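Local coordinates for protein aromatic-amino-acid transaminase TyrB (Burkholderia cenocepacia K56-2Valvano, PDB 4WD2) that probably transfers the amino group of aromatic amino acids to a 2-oxo acid, using pyridoxal 5'-phosphate bound covalently as a Schiff base, at residues D94-A99 and L239-V244; A169-I174 and E203-V208; Q223-G228 and R353-Y358. All blocks are in the same frame, centred on the assembly; numbering follows the deposited sequence.

Contact 1. Residues D94-A99 and L239-V244; sequences DHPARA and LARRGV
The start of helix 96-99 lies against the end of helix 234-241, with CA of Ala97 and CA of Ala240 6.3 Å apart at their nearest. The N-cap of one helix thus packs on the last turn of another, which closes in a Schellman motif, in this class I/II (fold-type I) aminotransferase. His95 is the N-cap residue: its CG is anti to the backbone N (chi1 -161°), which folds the imidazole back so that ND1 accepts from Ala97 N at 3.0 Å. The N-H points at the nitrogen with an angle of 154°, and the donor lies almost in the ring plane. NE2 at the far side of the ring is hydrogen-bonded to the carbonyl oxygen of Arg237, about one turn back in the partner helix; together the two bonds fix the ring. Both nitrogens are therefore engaged, a pattern consistent with a neutral imidazole protonated on NE2, and histidine suits the place because one ring can serve both helices. Ala240 is small enough to let the ring come close, its CB lying 3.4 Å from His95 CE1. Arg241 N sits at the ring edge, while the Arg241 CG methylene reaches 3.5 Å from His95 NE2. Arg241 bends at chi3, its guanidinium plane 24° from the imidazole plane, and carries its charge to a salt bridge with Glu238. Pro96, well suited to the first turn of a helix, adds its CG against Arg241 CG, and Ala97 CB faces Ala240 CB at 4.3 Å. Beyond Ala240, Gly243 adopts a positive phi, easy for glycine, and ends the helix with two bonds into its last turn: Gly243 N to Ala240 O at 3.1 Å, and Val244 N to Leu239 O at 3.0 Å.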
ATOM      1  N   ASP A  94      17.041  23.679   5.747  1.00  9.37           N
ATOM      2  CA  ASP A  94      18.342  23.960   6.349  1.00  9.86           C
ATOM      3  C   ASP A  94      18.661  23.090   7.567  1.00  9.17           C
ATOM      4  O   ASP A  94      19.610  23.376   8.309  1.00  8.48           O
ATOM      5  CB  ASP A  94      18.425  25.440   6.747  1.00 11.92           C
ATOM      6  CG  ASP A  94      17.483  25.803   7.896  1.00 12.82           C
ATOM      7  OD1 ASP A  94      16.573  25.008   8.218  1.00 12.88           O
ATOM      8  OD2 ASP A  94      17.654  26.897   8.480  1.00 12.05           O
ATOM      9  N   HIS A  95      17.876  22.039   7.791  1.00  8.71           N
ATOM     10  CA  HIS A  95      18.058  21.255   9.004  1.00  9.65           C
ATOM     11  C   HIS A  95      19.410  20.550   8.980  1.00  9.59           C
ATOM     12  O   HIS A  95      19.775  19.957   7.970  1.00  9.89           O
ATOM     13  CB  HIS A  95      16.935  20.241   9.186  1.00  9.77           C
ATOM     14  CG  HIS A  95      16.816  19.747  10.589  1.00 11.31           C
ATOM     15  ND1 HIS A  95      17.770  18.935  11.176  1.00 11.88           N
ATOM     16  CD2 HIS A  95      15.879  19.970  11.539  1.00 10.08           C
ATOM     17  CE1 HIS A  95      17.415  18.675  12.418  1.00 10.55           C
ATOM     18  NE2 HIS A  95      16.268  19.287  12.664  1.00 10.53           N
ATOM     19  N   PRO A  96      20.171  20.639  10.084  1.00  9.31           N
ATOM     20  CA  PRO A  96      21.511  20.039  10.120  1.00 10.44           C
ATOM     21  C   PRO A  96      21.503  18.516   9.947  1.00  9.32           C
ATOM     22  O   PRO A  96      22.437  17.966   9.379  1.00  8.83           O
ATOM     23  CB  PRO A  96      22.035  20.429  11.511  1.00 11.20           C
ATOM     24  CG  PRO A  96      20.810  20.775  12.308  1.00 11.02           C
ATOM     25  CD  PRO A  96      19.877  21.394  11.311  1.00 10.68           C
ATOM     26  N   ALA A  97      20.464  17.845  10.427  1.00 10.08           N
ATOM     27  CA  ALA A  97      20.367  16.399  10.273  1.00 10.70           C
ATOM     28  C   ALA A  97      20.157  16.032   8.811  1.00 11.52           C
ATOM     29  O   ALA A  97      20.579  14.965   8.359  1.00 12.52           O
ATOM     30  CB  ALA A  97      19.244  15.840  11.128  1.00  9.81           C
ATOM     31  N   ARG A  98      19.491  16.919   8.078  1.00 10.15           N
ATOM     32  CA  ARG A  98      19.314  16.737   6.639  1.00  9.03           C
ATOM     33  C   ARG A  98      20.635  16.937   5.911  1.00  9.58           C
ATOM     34  O   ARG A  98      20.994  16.150   5.041  1.00 10.66           O
ATOM     35  CB  ARG A  98      18.247  17.698   6.112  1.00  7.24           C
ATOM     36  CG  ARG A  98      18.233  17.926   4.614  1.00  7.43           C
ATOM     37  CD  ARG A  98      16.944  18.651   4.223  1.00 11.24           C
ATOM     38  NE  ARG A  98      16.907  19.032   2.811  1.00 12.15           N
ATOM     39  CZ  ARG A  98      16.605  18.214   1.806  1.00 11.43           C
ATOM     40  NH1 ARG A  98      16.326  16.935   2.033  1.00 11.75           N
ATOM     41  NH2 ARG A  98      16.597  18.674   0.562  1.00 11.51           N
ATOM     42  N   ALA A  99      21.378  17.973   6.285  1.00 10.91           N
ATOM     43  CA  ALA A  99      22.653  18.264   5.625  1.00 11.15           C
ATOM     44  C   ALA A  99      23.692  17.176   5.900  1.00 11.30           C
ATOM     45  O   ALA A  99      24.537  16.887   5.048  1.00 10.08           O
ATOM     46  CB  ALA A  99      23.181  19.625   6.063  1.00  9.90           C
ATOM     47  N   LEU A 239      13.747  17.376  18.093  1.00  9.54           N
ATOM     48  CA  LEU A 239      14.275  16.030  18.344  1.00  8.92           C
ATOM     49  C   LEU A 239      15.496  15.748  17.468  1.00  9.21           C
ATOM     50  O   LEU A 239      16.529  15.263  17.948  1.00  8.51           O
ATOM     51  CB  LEU A 239      13.198  14.966  18.094  1.00  9.35           C
ATOM     52  CG  LEU A 239      12.221  14.633  19.227  1.00  9.35           C
ATOM     53  CD1 LEU A 239      10.968  13.963  18.687  1.00  7.75           C
ATOM     54  CD2 LEU A 239      12.882  13.737  20.276  1.00 10.43           C
ATOM     55  N   ALA A 240      15.378  16.077  16.186  1.00  8.60           N
ATOM     56  CA  ALA A 240      16.455  15.845  15.231  1.00  9.68           C
ATOM     57  C   ALA A 240      17.672  16.756  15.458  1.00 10.65           C
ATOM     58  O   ALA A 240      18.812  16.315  15.299  1.00 11.52           O
ATOM     59  CB  ALA A 240      15.933  16.004  13.806  1.00  9.57           C
ATOM     60  N   ARG A 241      17.448  18.015  15.827  1.00  9.50           N
ATOM     61  CA  ARG A 241      18.570  18.903  16.135  1.00  9.33           C
ATOM     62  C   ARG A 241      19.379  18.385  17.326  1.00 10.52           C
ATOM     63  O   ARG A 241      20.591  18.603  17.418  1.00 10.63           O
ATOM     64  CB  ARG A 241      18.082  20.327  16.424  1.00  8.89           C
ATOM     65  CG  ARG A 241      17.878  21.202  15.179  1.00  9.18           C
ATOM     66  CD  ARG A 241      17.601  22.656  15.566  1.00  7.94           C
ATOM     67  NE  ARG A 241      16.353  22.812  16.317  1.00  8.55           N
ATOM     68  CZ  ARG A 241      15.169  23.085  15.765  1.00  8.48           C
ATOM     69  NH1 ARG A 241      15.060  23.228  14.450  1.00  8.28           N
ATOM     70  NH2 ARG A 241      14.089  23.213  16.530  1.00  6.91           N
ATOM     71  N   ARG A 242      18.702  17.694  18.236  1.00 10.12           N
ATOM     72  CA  ARG A 242      19.341  17.234  19.459  1.00 10.88           C
ATOM     73  C   ARG A 242      19.881  15.815  19.308  1.00 11.39           C
ATOM     74  O   ARG A 242      20.398  15.231  20.260  1.00 12.10           O
ATOM     75  CB  ARG A 242      18.356  17.324  20.632  1.00 10.12           C
ATOM     76  CG  ARG A 242      18.050  18.769  21.039  1.00  9.87           C
ATOM     77  CD  ARG A 242      17.083  18.847  22.216  1.00  8.94           C
ATOM     78  NE  ARG A 242      17.589  18.124  23.382  1.00 10.68           N
ATOM     79  CZ  ARG A 242      17.002  18.116  24.576  1.00 11.35           C
ATOM     80  NH1 ARG A 242      15.877  18.793  24.767  1.00  7.72           N
ATOM     81  NH2 ARG A 242      17.541  17.424  25.576  1.00 11.23           N
ATOM     82  N   GLY A 243      19.751  15.268  18.105  1.00 10.18           N
ATOM     83  CA  GLY A 243      20.333  13.978  17.771  1.00 11.35           C
ATOM     84  C   GLY A 243      19.605  12.762  18.314  1.00 14.06           C
ATOM     85  O   GLY A 243      20.184  11.682  18.422  1.00 17.49           O
ATOM     86  N   VAL A 244      18.334  12.921  18.656  1.00 13.15           N
ATOM     87  CA  VAL A 244      17.564  11.825  19.236  1.00 12.52           C
ATOM     88  C   VAL A 244      17.063  10.878  18.143  1.00 12.41           C
ATOM     89  O   VAL A 244      16.511  11.333  17.140  1.00 13.30           O
ATOM     90  CB  VAL A 244      16.370  12.367  20.064  1.00 10.41           C
ATOM     91  CG1 VAL A 244      15.534  11.227  20.634  1.00 10.26           C
ATOM     92  CG2 VAL A 244      16.879  13.270  21.188  1.00 10.72           C
TER

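Contact 2. Residues A169-I174 and E203-V208; sequences AMLAAI and EKLIDV
Segments 169-174 and 203-208, parts of helices 167-175 and 199-211, run side by side in nearly the same direction, 11° apart with their axes 10.1 Å from each other, and Leu171 stands level with Leu205 and Ile174 with Val208. Both helices pack on the mixed, largely parallel sheet of the large α/β domain, and the side chains that meet are apolar, branched or flexible. Leu171 is the main wedge: CG anti to the backbone N (chi1 -170°) sends CD1 across to the other helix, where it lies 3.7 Å from Leu205 CA and 3.7 Å from Val208 CG2, close over the backbone. Leu205 answers with the same rotamer, and its two methyls divide the work. CD1 touches the CD1 tip of Ile174 at 3.7 Å, while CD2 meets the CE end of Met170, also at 3.7 Å. Met170 can reach so far because its chain is extended throughout; it and Ile174 each cross Leu205 at about a right angle. One turn on, Ile174 CG2 and Val208 CG1 face each other at 4.1 Å, beta-branched groups meeting where the backbones stand farther apart than at Leu171 and Leu205. Beneath the pair lies the sheet: Met170 and Leu205 both rest on Leu185, and Ile174 on Val183, of strand 182-186, while Met170 also touches Tyr155 and Tyr157 of strand 152-159. On its far flank, helix 199-211 packs through Ile206 against helix 234-241.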
ATOM      1  N   ALA A 169       1.699  14.183  34.723  1.00 16.66           N
ATOM      2  CA  ALA A 169       1.453  12.742  34.740  1.00 14.93           C
ATOM      3  C   ALA A 169       2.006  12.065  33.485  1.00 13.00           C
ATOM      4  O   ALA A 169       2.552  10.964  33.557  1.00 12.17           O
ATOM      5  CB  ALA A 169      -0.038  12.455  34.886  1.00 14.85           C
ATOM      6  N   MET A 170       1.852  12.727  32.341  1.00 11.63           N
ATOM      7  CA  MET A 170       2.417  12.260  31.081  1.00 10.41           C
ATOM      8  C   MET A 170       3.933  12.124  31.167  1.00 13.03           C
ATOM      9  O   MET A 170       4.497  11.095  30.787  1.00 13.57           O
ATOM     10  CB  MET A 170       2.056  13.215  29.943  1.00  9.92           C
ATOM     11  CG  MET A 170       2.791  12.907  28.655  1.00  9.31           C
ATOM     12  SD  MET A 170       2.582  14.125  27.343  1.00 13.75           S
ATOM     13  CE  MET A 170       3.438  13.285  26.006  1.00 12.33           C
ATOM     14  N   LEU A 171       4.587  13.165  31.676  1.00 13.38           N
ATOM     15  CA  LEU A 171       6.041  13.205  31.774  1.00 13.20           C
ATOM     16  C   LEU A 171       6.579  12.163  32.761  1.00 13.72           C
ATOM     17  O   LEU A 171       7.585  11.501  32.494  1.00 14.28           O
ATOM     18  CB  LEU A 171       6.502  14.615  32.180  1.00 14.12           C
ATOM     19  CG  LEU A 171       8.004  14.896  32.106  1.00 14.44           C
ATOM     20  CD1 LEU A 171       8.497  14.816  30.669  1.00 13.98           C
ATOM     21  CD2 LEU A 171       8.347  16.256  32.726  1.00 15.06           C
ATOM     22  N   ALA A 172       5.901  12.006  33.893  1.00 13.24           N
ATOM     23  CA  ALA A 172       6.323  11.030  34.896  1.00 13.66           C
ATOM     24  C   ALA A 172       6.148   9.586  34.401  1.00 13.90           C
ATOM     25  O   ALA A 172       6.991   8.726  34.670  1.00 14.27           O
ATOM     26  CB  ALA A 172       5.556  11.245  36.194  1.00 14.32           C
ATOM     27  N   ALA A 173       5.062   9.316  33.684  1.00 10.35           N
ATOM     28  CA  ALA A 173       4.843   7.980  33.139  1.00 10.72           C
ATOM     29  C   ALA A 173       5.920   7.630  32.110  1.00 12.70           C
ATOM     30  O   ALA A 173       6.463   6.523  32.115  1.00 14.00           O
ATOM     31  CB  ALA A 173       3.461   7.876  32.518  1.00 11.00           C
ATOM     32  N   ILE A 174       6.230   8.578  31.231  1.00 12.28           N
ATOM     33  CA  ILE A 174       7.216   8.349  30.182  1.00 12.94           C
ATOM     34  C   ILE A 174       8.626   8.255  30.770  1.00 11.94           C
ATOM     35  O   ILE A 174       9.439   7.446  30.318  1.00 10.63           O
ATOM     36  CB  ILE A 174       7.145   9.455  29.109  1.00 13.25           C
ATOM     37  CG1 ILE A 174       5.819   9.336  28.339  1.00 13.96           C
ATOM     38  CG2 ILE A 174       8.326   9.358  28.153  1.00 12.38           C
ATOM     39  CD1 ILE A 174       5.589  10.426  27.310  1.00 13.16           C
ATOM     40  N   GLU A 203      10.279  20.567  25.048  1.00  9.02           N
ATOM     41  CA  GLU A 203      11.685  20.500  25.444  1.00  8.83           C
ATOM     42  C   GLU A 203      11.876  19.600  26.657  1.00  8.40           C
ATOM     43  O   GLU A 203      12.823  18.803  26.689  1.00  8.25           O
ATOM     44  CB  GLU A 203      12.260  21.893  25.737  1.00  8.42           C
ATOM     45  CG  GLU A 203      13.723  22.018  25.331  1.00  9.39           C
ATOM     46  CD  GLU A 203      13.931  21.766  23.841  1.00 10.01           C
ATOM     47  OE1 GLU A 203      13.070  22.199  23.038  1.00  9.79           O
ATOM     48  OE2 GLU A 203      14.950  21.142  23.472  1.00 10.18           O
ATOM     49  N   LYS A 204      10.987  19.725  27.646  1.00  8.16           N
ATOM     50  CA  LYS A 204      11.070  18.901  28.860  1.00  8.96           C
ATOM     51  C   LYS A 204      10.832  17.426  28.570  1.00  9.55           C
ATOM     52  O   LYS A 204      11.465  16.555  29.174  1.00 10.30           O
ATOM     53  CB  LYS A 204      10.071  19.375  29.913  1.00  9.23           C
ATOM     54  CG  LYS A 204      10.339  20.770  30.438  1.00 11.07           C
ATOM     55  CD  LYS A 204       9.246  21.187  31.414  1.00 14.76           C
ATOM     56  CE  LYS A 204       9.242  22.688  31.623  1.00 17.02           C
ATOM     57  NZ  LYS A 204       8.186  23.098  32.595  1.00 18.19           N
ATOM     58  N   LEU A 205       9.915  17.145  27.654  1.00  8.44           N
ATOM     59  CA  LEU A 205       9.663  15.774  27.245  1.00  9.41           C
ATOM     60  C   LEU A 205      10.876  15.187  26.528  1.00  9.71           C
ATOM     61  O   LEU A 205      11.225  14.034  26.749  1.00  8.74           O
ATOM     62  CB  LEU A 205       8.432  15.692  26.344  1.00  9.28           C
ATOM     63  CG  LEU A 205       8.050  14.273  25.920  1.00 10.46           C
ATOM     64  CD1 LEU A 205       7.787  13.403  27.139  1.00 10.78           C
ATOM     65  CD2 LEU A 205       6.834  14.288  25.000  1.00  9.44           C
ATOM     66  N   ILE A 206      11.522  15.983  25.678  1.00 10.40           N
ATOM     67  CA  ILE A 206      12.673  15.493  24.923  1.00  9.20           C
ATOM     68  C   ILE A 206      13.856  15.233  25.859  1.00  9.39           C
ATOM     69  O   ILE A 206      14.602  14.273  25.656  1.00  9.62           O
ATOM     70  CB  ILE A 206      13.083  16.478  23.789  1.00 11.34           C
ATOM     71  CG1 ILE A 206      11.965  16.569  22.739  1.00  9.96           C
ATOM     72  CG2 ILE A 206      14.376  16.016  23.113  1.00  7.30           C
ATOM     73  CD1 ILE A 206      12.106  17.728  21.760  1.00  9.50           C
ATOM     74  N   ASP A 207      14.006  16.065  26.889  1.00  9.98           N
ATOM     75  CA  ASP A 207      15.005  15.824  27.933  1.00 10.92           C
ATOM     76  C   ASP A 207      14.924  14.380  28.434  1.00 12.72           C
ATOM     77  O   ASP A 207      15.929  13.680  28.519  1.00 14.01           O
ATOM     78  CB  ASP A 207      14.811  16.769  29.124  1.00 11.62           C
ATOM     79  CG  ASP A 207      15.111  18.229  28.793  1.00 12.12           C
ATOM     80  OD1 ASP A 207      15.772  18.515  27.769  1.00 13.00           O
ATOM     81  OD2 ASP A 207      14.706  19.092  29.601  1.00 11.78           O
ATOM     82  N   VAL A 208      13.710  13.962  28.768  1.00 13.05           N
ATOM     83  CA  VAL A 208      13.434  12.629  29.289  1.00 13.18           C
ATOM     84  C   VAL A 208      13.657  11.525  28.244  1.00 11.24           C
ATOM     85  O   VAL A 208      14.339  10.533  28.508  1.00 10.78           O
ATOM     86  CB  VAL A 208      11.981  12.548  29.822  1.00 13.26           C
ATOM     87  CG1 VAL A 208      11.556  11.101  30.002  1.00 13.38           C
ATOM     88  CG2 VAL A 208      11.852  13.330  31.126  1.00 14.03           C
TER

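Contact 3. Residues Q223-G228 and R353-Y358; sequences QGFGAG and RGMFTY
Met355 lays its terminal methyl over one face of the Phe225 ring, a CH-pi contact through CE that is also a Met-aromatic pair, in this fold-type I transaminase. Its CE stands 3.5 Å from the centroid of the Phe225 ring, 15° off the ring normal and displaced toward CZ. The sulfur is set further back and meets the ring obliquely. Met355 arrives there because its chain, straight through chi2, bends at chi3 (-140°); an unbranched, pliable methionine can settle a methyl on a flat ring in this way. Helix 309-338 completes the surroundings of the ring, with Leu319, Met322 and Ile326 also touching Phe225. Next to this apolar cluster the backbones come closest at two glycines, whose CA atoms, of Gly226 and Gly354, are 5.2 Å apart. Gly226 presents a bare CA on the side where the guanidinium of Arg353 lies, and Gly354 has a positive phi that glycine adopts easily. Asp232 accepts from the backbone nitrogens of Gly224, Gly226 and Ala227 and so shapes the loop. Arg353, bent at chi3, brings its guanidinium beside Gly226 and Ala227; its NH2 forms a salt bridge with Asp196, and its NH1 rests 3.8 Å from Ala227 CB.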
ATOM      1  N   GLN A 223       0.407  18.572   9.532  1.00  6.81           N
ATOM      2  CA  GLN A 223       1.347  19.686   9.394  1.00  7.89           C
ATOM      3  C   GLN A 223       0.703  20.803   8.581  1.00  8.63           C
ATOM      4  O   GLN A 223       0.348  20.614   7.422  1.00 10.86           O
ATOM      5  CB  GLN A 223       2.661  19.246   8.733  1.00  6.65           C
ATOM      6  CG  GLN A 223       3.765  20.319   8.800  1.00  6.16           C
ATOM      7  CD  GLN A 223       5.020  19.950   8.030  1.00  7.66           C
ATOM      8  OE1 GLN A 223       5.042  18.977   7.271  1.00  7.48           O
ATOM      9  NE2 GLN A 223       6.076  20.739   8.218  1.00  9.57           N
ATOM     10  N   GLY A 224       0.524  21.954   9.211  1.00  8.25           N
ATOM     11  CA  GLY A 224      -0.062  23.101   8.548  1.00 10.19           C
ATOM     12  C   GLY A 224      -1.385  23.534   9.141  1.00 10.43           C
ATOM     13  O   GLY A 224      -1.845  24.642   8.873  1.00 11.70           O
ATOM     14  N   PHE A 225      -1.988  22.673   9.958  1.00 10.25           N
ATOM     15  CA  PHE A 225      -3.307  22.953  10.532  1.00 11.09           C
ATOM     16  C   PHE A 225      -3.311  23.513  11.954  1.00 11.27           C
ATOM     17  O   PHE A 225      -4.374  23.802  12.494  1.00 12.71           O
ATOM     18  CB  PHE A 225      -4.161  21.685  10.528  1.00 11.30           C
ATOM     19  CG  PHE A 225      -4.697  21.323   9.179  1.00 13.08           C
ATOM     20  CD1 PHE A 225      -5.788  21.994   8.650  1.00 14.35           C
ATOM     21  CD2 PHE A 225      -4.120  20.311   8.448  1.00 11.42           C
ATOM     22  CE1 PHE A 225      -6.284  21.657   7.417  1.00 15.00           C
ATOM     23  CE2 PHE A 225      -4.613  19.965   7.212  1.00 13.21           C
ATOM     24  CZ  PHE A 225      -5.694  20.633   6.694  1.00 14.51           C
ATOM     25  N   GLY A 226      -2.145  23.650  12.571  1.00 10.51           N
ATOM     26  CA  GLY A 226      -2.082  24.172  13.927  1.00  9.03           C
ATOM     27  C   GLY A 226      -1.608  25.613  13.954  1.00 10.60           C
ATOM     28  O   GLY A 226      -2.377  26.524  14.276  1.00 11.10           O
ATOM     29  N   ALA A 227      -0.338  25.810  13.617  1.00  9.71           N
ATOM     30  CA  ALA A 227       0.269  27.136  13.605  1.00 11.05           C
ATOM     31  C   ALA A 227       1.169  27.336  12.386  1.00 11.65           C
ATOM     32  O   ALA A 227       2.118  28.121  12.422  1.00 12.73           O
ATOM     33  CB  ALA A 227       1.059  27.361  14.885  1.00 12.03           C
ATOM     34  N   GLY A 228       0.870  26.631  11.304  1.00 12.01           N
ATOM     35  CA  GLY A 228       1.659  26.756  10.092  1.00 10.74           C
ATOM     36  C   GLY A 228       2.643  25.608   9.970  1.00 10.26           C
ATOM     37  O   GLY A 228       2.902  24.899  10.940  1.00 10.28           O
ATOM     38  N   ARG A 353      -6.535  22.512  19.372  1.00 11.12           N
ATOM     39  CA  ARG A 353      -6.032  22.874  18.046  1.00 17.89           C
ATOM     40  C   ARG A 353      -6.211  21.779  16.999  1.00 15.31           C
ATOM     41  O   ARG A 353      -6.301  20.596  17.331  1.00 14.33           O
ATOM     42  CB  ARG A 353      -4.548  23.246  18.130  1.00 21.34           C
ATOM     43  CG  ARG A 353      -4.268  24.542  18.865  1.00 25.75           C
ATOM     44  CD  ARG A 353      -2.879  25.051  18.536  1.00 30.11           C
ATOM     45  NE  ARG A 353      -1.879  23.996  18.668  1.00 33.66           N
ATOM     46  CZ  ARG A 353      -0.605  24.125  18.313  1.00 36.80           C
ATOM     47  NH1 ARG A 353      -0.170  25.273  17.807  1.00 37.90           N
ATOM     48  NH2 ARG A 353       0.235  23.108  18.467  1.00 37.67           N
ATOM     49  N   GLY A 354      -6.248  22.185  15.732  1.00 13.37           N
ATOM     50  CA  GLY A 354      -6.369  21.247  14.631  1.00 12.52           C
ATOM     51  C   GLY A 354      -7.816  21.002  14.271  1.00 11.61           C
ATOM     52  O   GLY A 354      -8.673  21.832  14.542  1.00 11.04           O
ATOM     53  N   MET A 355      -8.106  19.851  13.679  1.00 12.97           N
ATOM     54  CA  MET A 355      -9.464  19.601  13.212  1.00 13.61           C
ATOM     55  C   MET A 355     -10.407  19.092  14.289  1.00 12.37           C
ATOM     56  O   MET A 355     -11.614  19.054  14.073  1.00 14.04           O
ATOM     57  CB  MET A 355      -9.450  18.614  12.051  1.00 14.82           C
ATOM     58  CG  MET A 355      -8.985  19.240  10.759  1.00 16.63           C
ATOM     59  SD  MET A 355      -9.063  18.053   9.434  1.00 28.72           S
ATOM     60  CE  MET A 355      -7.548  18.457   8.575  1.00 28.13           C
ATOM     61  N   PHE A 356      -9.882  18.705  15.443  1.00 10.33           N
ATOM     62  CA  PHE A 356     -10.744  18.085  16.445  1.00  9.56           C
ATOM     63  C   PHE A 356     -10.787  18.822  17.757  1.00 13.24           C
ATOM     64  O   PHE A 356      -9.840  19.503  18.138  1.00  9.61           O
ATOM     65  CB  PHE A 356     -10.303  16.647  16.701  1.00 11.28           C
ATOM     66  CG  PHE A 356     -10.255  15.812  15.463  1.00 13.75           C
ATOM     67  CD1 PHE A 356     -11.424  15.386  14.858  1.00 14.70           C
ATOM     68  CD2 PHE A 356      -9.042  15.470  14.888  1.00 14.74           C
ATOM     69  CE1 PHE A 356     -11.388  14.624  13.705  1.00 15.53           C
ATOM     70  CE2 PHE A 356      -8.996  14.716  13.738  1.00 15.66           C
ATOM     71  CZ  PHE A 356     -10.174  14.288  13.143  1.00 16.48           C
ATOM     72  N   THR A 357     -11.908  18.670  18.447  1.00 13.72           N
ATOM     73  CA  THR A 357     -12.034  19.141  19.812  1.00 12.81           C
ATOM     74  C   THR A 357     -12.754  18.082  20.638  1.00 12.10           C
ATOM     75  O   THR A 357     -13.711  17.451  20.173  1.00 12.14           O
ATOM     76  CB  THR A 357     -12.762  20.511  19.879  1.00 10.43           C
ATOM     77  OG1 THR A 357     -11.804  21.540  20.162  1.00 11.07           O
ATOM     78  CG2 THR A 357     -13.843  20.532  20.972  1.00  9.45           C
ATOM     79  N   TYR A 358     -12.236  17.843  21.839  1.00 11.58           N
ATOM     80  CA  TYR A 358     -12.925  17.026  22.826  1.00 11.43           C
ATOM     81  C   TYR A 358     -13.864  17.934  23.599  1.00 11.01           C
ATOM     82  O   TYR A 358     -13.412  18.708  24.441  1.00 11.34           O
ATOM     83  CB  TYR A 358     -11.928  16.343  23.770  1.00 11.44           C
ATOM     84  CG  TYR A 358     -11.889  14.837  23.624  1.00 12.38           C
ATOM     85  CD1 TYR A 358     -12.093  14.236  22.389  1.00 12.99           C
ATOM     86  CD2 TYR A 358     -11.670  14.020  24.724  1.00 12.22           C
ATOM     87  CE1 TYR A 358     -12.070  12.862  22.251  1.00 12.92           C
ATOM     88  CE2 TYR A 358     -11.641  12.646  24.597  1.00 12.04           C
ATOM     89  CZ  TYR A 358     -11.850  12.074  23.359  1.00 12.99           C
ATOM     90  OH  TYR A 358     -11.826  10.710  23.225  1.00 14.00           O
TER

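Overall arrangement
Contacts 1 and 2 are joined directly, though their centres are 20 Å apart: Arg242 NH1 forms salt bridges to Glu203 OE2 at 2.8 Å and to Asp207 OD1 at 3.0 Å, tying helix 199-211 to the turn that ends helix 234-241, where Leu239 also packs on Ile206. Contact 3 stands apart, its nearest atoms about 10 Å from contact 1 and about 12 Å from contact 2. Its segments alternate along the chain with those of contact 1. It also connects to the active site: Gln223 O is hydrogen-bonded to Asn255 ND2, next to Lys254, the residue that carries the pyridoxal phosphate.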